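Local coordinates for putative uncharacterized protein (Coprinopsis cinerea, PDB 3W9A) that is the catalytic domain of a family 131 glycoside hydrolase with a beta-jelly-roll fold and probably hydrolyses beta-glucans, at residues A[16-21]-A[42-47]. Residues are numbered along the deposited sequence; the frame is centred on the assembly and turned at random.
Sequences ADFDRW and RYLNLD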
loop_
_atom_site.group_PDB
_atom_site.type_symbol
_atom_site.label_atom_id
_atom_site.label_comp_id
_atom_site.label_asym_id
_atom_site.label_seq_id
_atom_site.Cartn_x
_atom_site.Cartn_y
_atom_site.Cartn_z
ATOM N N ALA A 16 8.636 13.179 11.651
ATOM C CA ALA A 16 10.069 13.062 11.906
ATOM C C ALA A 16 10.518 11.644 12.265
ATOM O O ALA A 16 11.685 11.307 12.063
ATOM C CB ALA A 16 10.504 14.041 12.990
ATOM N N ASP A 17 9.611 10.811 12.778
ATOM C CA ASP A 17 9.958 9.421 13.060
ATOM C C ASP A 17 10.438 8.690 11.802
ATOM O O ASP A 17 11.350 7.878 11.872
ATOM C CB ASP A 17 8.799 8.666 13.749
ATOM C CG ASP A 17 8.636 9.042 15.227
ATOM O OD1 ASP A 17 9.619 9.498 15.855
ATOM O OD2 ASP A 17 7.517 8.900 15.762
ATOM N N PHE A 18 9.878 9.011 10.643
ATOM C CA PHE A 18 10.349 8.405 9.397
ATOM C C PHE A 18 11.771 8.893 9.004
ATOM O O PHE A 18 12.516 8.172 8.338
ATOM C CB PHE A 18 9.359 8.669 8.266
ATOM C CG PHE A 18 8.076 7.899 8.385
ATOM C CD1 PHE A 18 8.041 6.529 8.133
ATOM C CD2 PHE A 18 6.897 8.547 8.719
ATOM C CE1 PHE A 18 6.851 5.822 8.220
ATOM C CE2 PHE A 18 5.708 7.850 8.804
ATOM C CZ PHE A 18 5.677 6.492 8.551
ATOM N N ASP A 19 12.142 10.091 9.448
ATOM C CA ASP A 19 13.464 10.675 9.157
ATOM C C ASP A 19 14.627 10.015 9.909
ATOM O O ASP A 19 15.778 10.283 9.609
ATOM C CB ASP A 19 13.473 12.190 9.437
ATOM C CG ASP A 19 12.495 12.965 8.544
ATOM O OD1 ASP A 19 12.241 12.527 7.399
ATOM O OD2 ASP A 19 11.968 14.007 8.977
ATOM N N ARG A 20 14.348 9.182 10.900
ATOM C CA ARG A 20 15.432 8.490 11.611
ATOM C C ARG A 20 16.184 7.548 10.686
ATOM O O ARG A 20 17.370 7.348 10.835
ATOM C CB ARG A 20 14.902 7.703 12.808
ATOM C CG ARG A 20 14.596 8.564 14.025
ATOM C CD ARG A 20 14.495 7.707 15.280
ATOM N NE ARG A 20 13.334 6.812 15.209
ATOM C CZ ARG A 20 12.117 7.094 15.681
ATOM N NH1 ARG A 20 11.875 8.256 16.286
ATOM N NH2 ARG A 20 11.127 6.206 15.547
ATOM N N TRP A 21 15.477 6.974 9.721
ATOM C CA TRP A 21 16.078 6.048 8.783
ATOM C C TRP A 21 17.035 6.768 7.813
ATOM O O TRP A 21 16.766 7.889 7.374
ATOM C CB TRP A 21 14.975 5.334 7.994
ATOM C CG TRP A 21 15.491 4.310 7.061
ATOM C CD1 TRP A 21 15.640 2.976 7.309
ATOM C CD2 TRP A 21 15.937 4.527 5.720
ATOM N NE1 TRP A 21 16.148 2.343 6.200
ATOM C CE2 TRP A 21 16.336 3.269 5.206
ATOM C CE3 TRP A 21 16.007 5.653 4.892
ATOM C CZ2 TRP A 21 16.832 3.111 3.913
ATOM C CZ3 TRP A 21 16.483 5.500 3.607
ATOM C CH2 TRP A 21 16.896 4.231 3.128
ATOM N N ARG A 42 5.103 17.213 4.830
ATOM C CA ARG A 42 4.363 17.532 3.601
ATOM C C ARG A 42 3.810 16.253 2.917
ATOM O O ARG A 42 2.817 16.313 2.180
ATOM C CB ARG A 42 5.263 18.286 2.630
ATOM C CG ARG A 42 4.540 18.884 1.438
ATOM C CD ARG A 42 5.504 19.571 0.491
ATOM N NE ARG A 42 6.214 20.661 1.144
ATOM C CZ ARG A 42 7.206 21.348 0.586
ATOM N NH1 ARG A 42 7.624 21.054 -0.635
ATOM N NH2 ARG A 42 7.790 22.332 1.260
ATOM N N TYR A 43 4.440 15.105 3.182
ATOM C CA TYR A 43 4.140 13.861 2.459
ATOM C C TYR A 43 3.593 12.713 3.312
ATOM O O TYR A 43 2.819 11.884 2.826
ATOM C CB TYR A 43 5.402 13.381 1.754
ATOM C CG TYR A 43 6.128 14.457 0.986
ATOM C CD1 TYR A 43 5.504 15.135 -0.077
ATOM C CD2 TYR A 43 7.419 14.799 1.313
ATOM C CE1 TYR A 43 6.169 16.119 -0.781
ATOM C CE2 TYR A 43 8.087 15.787 0.629
ATOM C CZ TYR A 43 7.459 16.452 -0.404
ATOM O OH TYR A 43 8.158 17.417 -1.077
ATOM N N LEU A 44 4.010 12.657 4.568
ATOM C CA LEU A 44 3.617 11.574 5.465
ATOM C C LEU A 44 3.094 12.117 6.778
ATOM O O LEU A 44 3.778 12.870 7.460
ATOM C CB LEU A 44 4.801 10.627 5.716
ATOM C CG LEU A 44 5.347 9.888 4.490
ATOM C CD1 LEU A 44 6.622 9.144 4.851
ATOM C CD2 LEU A 44 4.320 8.931 3.855
ATOM N N ASN A 45 1.865 11.743 7.119
ATOM C CA ASN A 45 1.269 12.134 8.381
ATOM C C ASN A 45 0.542 10.973 9.032
ATOM O O ASN A 45 0.027 10.082 8.356
ATOM C CB ASN A 45 0.324 13.321 8.190
ATOM C CG ASN A 45 1.054 14.560 7.761
ATOM O OD1 ASN A 45 1.142 14.866 6.561
ATOM N ND2 ASN A 45 1.669 15.238 8.723
ATOM N N LEU A 46 0.489 11.014 10.358
ATOM C CA LEU A 46 0.001 9.922 11.182
ATOM C C LEU A 46 -1.084 10.418 12.131
ATOM O O LEU A 46 -0.962 11.510 12.688
ATOM C CB LEU A 46 1.169 9.357 11.980
ATOM C CG LEU A 46 2.349 8.826 11.150
ATOM C CD1 LEU A 46 3.697 9.223 11.750
ATOM C CD2 LEU A 46 2.244 7.322 10.981
ATOM N N ASP A 47 -2.145 9.616 12.311
ATOM C CA ASP A 47 -3.306 10.017 13.113
ATOM C C ASP A 47 -4.223 8.824 13.368
ATOM O O ASP A 47 -4.374 7.954 12.503
ATOM C CB ASP A 47 -4.096 11.121 12.384
ATOM C CG ASP A 47 -5.054 11.877 13.288
ATOM O OD1 ASP A 47 -6.263 11.520 13.336
ATOM O OD2 ASP A 47 -4.591 12.822 13.953
#
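Phe18, in the short, weakly bonded helix 15-18, faces Leu44 of strand 44-47 across 8.4 Å between their CA atoms, a backbone gap bridged by side chains alone. Leu44 and Leu46 point toward the helix and Asn45 between them away, the alternation of a beta-strand, so both leucines reach the same ring from separate places. Leu44 sends CD1 over one face of Phe18 in a CH-pi contact, 4.1 Å from the ring centroid and 19° off the normal, displaced toward the rim near CG and CD2. Leu46 comes in obliquely farther out, its CD1 lying 3.8 Å from Phe18 CE2. Phe18 CB points toward the strand, and with CG anti to the carbonyl carbon (chi1 -71°) its ring meets both leucines. An alanine here would lack the ring and would probably leave a gap beside CD1 of both Leu44 and Leu46. Beside this contact, Arg20 NH1 and Asp17 OD1 form a salt bridge at 2.6 Å whose hydrogen bond is bent and weak. Tyr12 stacks on Phe18, while Leu62 of strand 61-66, paired antiparallel with 44-47, and Trp32 and Leu81 of the other jelly-roll sheet add to the apolar cluster, joining the helix to both sheets.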